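Local coordinates for F-BAR domain only protein 1 (Danio rerio, PDB 5JP2), which probably acts early in clathrin-mediated endocytosis, and carries a mu homology domain that binds a peptide of Eps15, at residues B[107-110]-B[111-115]; B[183-186]-B[187-191]. All blocks are in the same frame, centred on the assembly; numbering follows the deposited sequence. Where two conformers were deposited one is given.

Contact 1 of 2, residues B[107-110]-B[111-115]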
loop_
_atom_site.group_PDB
_atom_site.type_symbol
_atom_site.label_atom_id
_atom_site.label_comp_id
_atom_site.label_asym_id
_atom_site.label_seq_id
_atom_site.Cartn_x
_atom_site.Cartn_y
_atom_site.Cartn_z
ATOM N N GLN B 107 -13.520 10.160 25.468
ATOM C CA GLN B 107 -14.955 9.948 25.613
ATOM C C GLN B 107 -15.569 9.469 24.301
ATOM O O GLN B 107 -16.338 8.507 24.280
ATOM C CB GLN B 107 -15.621 11.233 26.114
ATOM C CG GLN B 107 -15.256 11.605 27.555
ATOM C CD GLN B 107 -15.650 13.029 27.926
ATOM O OE1 GLN B 107 -16.632 13.259 28.626
ATOM N NE2 GLN B 107 -14.866 13.988 27.474
ATOM N N ALA B 108 -15.228 10.116 23.189
ATOM C CA ALA B 108 -15.704 9.648 21.891
ATOM C C ALA B 108 -15.155 8.264 21.568
ATOM O O ALA B 108 -15.891 7.381 21.128
ATOM C CB ALA B 108 -15.326 10.645 20.799
ATOM N N LEU B 109 -13.858 8.053 21.796
ATOM C CA LEU B 109 -13.263 6.740 21.557
ATOM C C LEU B 109 -13.971 5.654 22.353
ATOM O O LEU B 109 -14.259 4.578 21.821
ATOM C CB LEU B 109 -11.776 6.758 21.898
ATOM C CG LEU B 109 -11.087 5.413 21.684
ATOM C CD1 LEU B 109 -11.192 5.008 20.226
ATOM C CD2 LEU B 109 -9.651 5.420 22.150
ATOM N N THR B 110 -14.256 5.916 23.630
ATOM C CA THR B 110 -14.985 4.949 24.452
ATOM C C THR B 110 -16.328 4.603 23.841
ATOM O O THR B 110 -16.684 3.427 23.726
ATOM C CB THR B 110 -15.181 5.488 25.865
ATOM O OG1 THR B 110 -13.914 5.805 26.436
ATOM C CG2 THR B 110 -15.873 4.476 26.723
ATOM N N LEU B 111 -17.113 5.621 23.490
ATOM C CA LEU B 111 -18.411 5.372 22.880
ATOM C C LEU B 111 -18.259 4.610 21.577
ATOM O O LEU B 111 -19.063 3.726 21.265
ATOM C CB LEU B 111 -19.140 6.689 22.636
ATOM C CG LEU B 111 -19.629 7.389 23.895
ATOM C CD1 LEU B 111 -20.250 8.711 23.562
ATOM C CD2 LEU B 111 -20.630 6.508 24.587
ATOM N N HIS B 112 -17.222 4.932 20.809
ATOM C CA HIS B 112 -17.039 4.291 19.513
ATOM C C HIS B 112 -16.765 2.807 19.665
ATOM O O HIS B 112 -17.310 1.991 18.919
ATOM C CB HIS B 112 -15.914 4.977 18.747
ATOM C CG HIS B 112 -15.632 4.356 17.424
ATOM N ND1 HIS B 112 -16.250 4.764 16.267
ATOM C CD2 HIS B 112 -14.825 3.329 17.077
ATOM C CE1 HIS B 112 -15.827 4.025 15.262
ATOM N NE2 HIS B 112 -14.963 3.147 15.726
ATOM N N LEU B 113 -15.914 2.436 20.616
ATOM C CA LEU B 113 -15.645 1.022 20.819
ATOM C C LEU B 113 -16.847 0.312 21.418
ATOM O O LEU B 113 -17.116 -0.836 21.064
ATOM C CB LEU B 113 -14.406 0.843 21.690
ATOM C CG LEU B 113 -13.138 1.455 21.112
ATOM C CD1 LEU B 113 -12.039 1.480 22.147
ATOM C CD2 LEU B 113 -12.693 0.732 19.862
ATOM N N GLN B 114 -17.579 0.973 22.322
ATOM C CA GLN B 114 -18.792 0.377 22.874
ATOM C C GLN B 114 -19.749 -0.007 21.766
ATOM O O GLN B 114 -20.352 -1.079 21.804
ATOM C CB GLN B 114 -19.488 1.340 23.832
ATOM C CG GLN B 114 -18.835 1.514 25.176
ATOM C CD GLN B 114 -19.598 2.490 26.055
ATOM O OE1 GLN B 114 -19.029 3.137 26.930
ATOM N NE2 GLN B 114 -20.902 2.596 25.822
ATOM N N ARG B 115 -19.892 0.856 20.766
ATOM C CA ARG B 115 -20.770 0.533 19.654
ATOM C C ARG B 115 -20.202 -0.631 18.867
ATOM O O ARG B 115 -20.918 -1.581 18.540
ATOM C CB ARG B 115 -20.961 1.748 18.751
ATOM C CG ARG B 115 -21.860 1.476 17.565
ATOM C CD ARG B 115 -22.120 2.739 16.754
ATOM N NE ARG B 115 -22.819 2.473 15.496
ATOM C CZ ARG B 115 -22.212 2.236 14.335
ATOM N NH1 ARG B 115 -22.924 2.003 13.243
ATOM N NH2 ARG B 115 -20.890 2.218 14.268
#
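Four i to i+4 backbone hydrogen bonds join 107-110 to 111-115 in one continuous alpha-helix, from Leu111 N to Gln107 O, His112 N to Ala108 O, Leu113 N to Leu109 O and Gln114 N to Thr110 O. The shortest, His112 N to Ala108 O, measures 2.8 Å and bends to 151° at the hydrogen, whereas the one from Leu111 N is nearly straight at 170°. On the buried side Leu109 and Leu113 meet one turn apart, their branches crossing at a slant with Leu109 CG 4.1 Å from Leu113 CD1. Leu113 CG also rests against Leu109 O at 3.4 Å. Branched and apolar, both leucines suit this side, where Phe59 of helix 55-61 touches each and Tyr126 and Val128 of strand 125-137 touch Leu113. Gln114, which also touches Thr60 of helix 55-61, leans back over the previous turn: CG lies 3.2 Å from Thr110 O, and the extended chain beyond it carries OE1 to 3.4 Å from Thr110 CG2. Thr110 presents that methyl because CG2 stands anti to the backbone N, which places OG1 beside the backbone N (chi1 -57°), where it hydrogen-bonds to Met106 O. Replacing Gln114 with an alanine removes CG and the amide, and would probably leave the Thr110 methyl without its OE1 neighbour and lose the contact with Thr60. His112 keeps CB near Ala108 O while the side chain, whose end leads away from 107-110, touches Leu87 and Val128. The pattern is that of an amphipathic surface helix, 106-119, lying against helix 55-61 and strand 125-137 of the mu homology domain.

Contact 2 of 2, residues B[183-186]-B[187-191]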
loop_
_atom_site.group_PDB
_atom_site.type_symbol
_atom_site.label_atom_id
_atom_site.label_comp_id
_atom_site.label_asym_id
_atom_site.label_seq_id
_atom_site.Cartn_x
_atom_site.Cartn_y
_atom_site.Cartn_z
ATOM N N LEU B 183 -0.556 -7.532 -20.576
ATOM C CA LEU B 183 -0.643 -6.832 -21.853
ATOM C C LEU B 183 -1.965 -7.207 -22.506
ATOM O O LEU B 183 -2.145 -8.372 -22.897
ATOM C CB LEU B 183 0.534 -7.194 -22.753
ATOM C CG LEU B 183 0.494 -6.706 -24.193
ATOM C CD1 LEU B 183 0.493 -5.193 -24.270
ATOM C CD2 LEU B 183 1.671 -7.262 -24.917
ATOM N N PRO B 184 -2.926 -6.291 -22.639
ATOM C CA PRO B 184 -4.186 -6.675 -23.279
ATOM C C PRO B 184 -3.982 -6.894 -24.766
ATOM O O PRO B 184 -3.249 -6.157 -25.421
ATOM C CB PRO B 184 -5.103 -5.483 -22.990
ATOM C CG PRO B 184 -4.204 -4.368 -22.827
ATOM C CD PRO B 184 -2.931 -4.878 -22.242
ATOM N N LEU B 185 -4.598 -7.955 -25.278
ATOM C CA LEU B 185 -4.499 -8.323 -26.681
ATOM C C LEU B 185 -5.808 -8.948 -27.124
ATOM O O LEU B 185 -6.301 -9.877 -26.481
ATOM C CB LEU B 185 -3.349 -9.303 -26.885
ATOM C CG LEU B 185 -3.095 -9.734 -28.315
ATOM C CD1 LEU B 185 -2.734 -8.520 -29.128
ATOM C CD2 LEU B 185 -1.984 -10.729 -28.334
ATOM N N ASP B 186 -6.311 -8.519 -28.273
ATOM C CA ASP B 186 -7.605 -8.998 -28.725
ATOM C C ASP B 186 -7.518 -10.441 -29.219
ATOM O O ASP B 186 -6.441 -10.960 -29.521
ATOM C CB ASP B 186 -8.125 -8.078 -29.828
ATOM C CG ASP B 186 -9.568 -8.344 -30.185
ATOM O OD1 ASP B 186 -10.367 -8.628 -29.272
ATOM O OD2 ASP B 186 -9.901 -8.264 -31.382
ATOM N N HIS B 187 -8.683 -11.075 -29.357
ATOM C CA HIS B 187 -8.728 -12.471 -29.770
ATOM C C HIS B 187 -8.520 -12.644 -31.266
ATOM O O HIS B 187 -8.490 -13.775 -31.744
ATOM C CB HIS B 187 -10.045 -13.116 -29.340
ATOM C CG HIS B 187 -11.258 -12.457 -29.911
ATOM N ND1 HIS B 187 -11.475 -12.349 -31.265
ATOM C CD2 HIS B 187 -12.324 -11.881 -29.313
ATOM C CE1 HIS B 187 -12.617 -11.723 -31.478
ATOM N NE2 HIS B 187 -13.153 -11.429 -30.309
ATOM N N SER B 188 -8.404 -11.559 -32.013
ATOM C CA SER B 188 -8.143 -11.601 -33.441
ATOM C C SER B 188 -6.661 -11.664 -33.770
ATOM O O SER B 188 -6.303 -11.661 -34.948
ATOM C CB SER B 188 -8.754 -10.380 -34.118
ATOM O OG SER B 188 -8.017 -9.219 -33.800
ATOM N N ALA B 189 -5.794 -11.698 -32.768
ATOM C CA ALA B 189 -4.359 -11.682 -32.989
ATOM C C ALA B 189 -3.849 -13.087 -33.276
ATOM O O ALA B 189 -4.367 -14.072 -32.748
ATOM C CB ALA B 189 -3.635 -11.094 -31.784
ATOM N N THR B 190 -2.841 -13.177 -34.143
ATOM C CA THR B 190 -2.272 -14.458 -34.541
ATOM C C THR B 190 -0.755 -14.363 -34.555
ATOM O O THR B 190 -0.183 -13.277 -34.474
ATOM C CB THR B 190 -2.750 -14.886 -35.933
ATOM O OG1 THR B 190 -2.494 -13.830 -36.863
ATOM C CG2 THR B 190 -4.237 -15.182 -35.927
ATOM N N ASP B 191 -0.107 -15.524 -34.665
ATOM C CA ASP B 191 1.353 -15.619 -34.758
ATOM C C ASP B 191 2.010 -15.087 -33.492
ATOM O O ASP B 191 2.940 -14.282 -33.528
ATOM C CB ASP B 191 1.874 -14.889 -35.993
ATOM C CG ASP B 191 1.335 -15.469 -37.276
ATOM O OD1 ASP B 191 0.169 -15.171 -37.611
ATOM O OD2 ASP B 191 2.072 -16.218 -37.950
#
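Asp186 and Ser188 meet through their side chains, Ser188 OG donating to Asp186 OD2 at 3.2 Å. The hydroxyl comes to the anti side of that oxygen, 30° out of the carboxylate plane. It reaches back because OG sits between the backbone N and the carbonyl carbon (chi1 72°), and serine is short enough to do so within the turn. The other oxygen, Asp186 OD1, lies over one face of the His187 ring, 3.8 Å above its plane and offset toward the rim, with carboxylate and ring planes 41° apart. On the apolar side Ala189 CB fits against the fork of Leu185, 3.8 Å from Leu185 CG, an ordinary van der Waals fit to which alanine's single methyl is well suited. A weak backbone bond from Ala189 N to Asp186 O, 3.4 Å long, closes the turn. Farther out, Trp230 of strand 223-231 touches both Leu185 and Ala189, while Leu185 O accepts a hydrogen bond from Trp200 NE1. His187 leans on Arg205. The backbone torsions of His187 and Ser188 are those of a type I beta turn from Asp186 to Ala189, a surface corner with polar residues outermost that leads the chain out of strand 179-184 toward strand 192-195.

Contact 1 and contact 2 stand on opposite sides of the chain's centre, their own centres 55 Å apart and their nearest atoms about 40 Å apart, so neither touches the other. Along the chain they come in series, helix 106-119 first and the turn after strand 179-184 later. What connects them is the large mixed sheet: the helix lies against its strand 125-137, and strand 179-184, which enters the turn, belongs to it as well. From that turn the chain passes on to strand 192-195 of a separate antiparallel sheet. The two contacts thus lie in distant regions of one elongated mu homology domain.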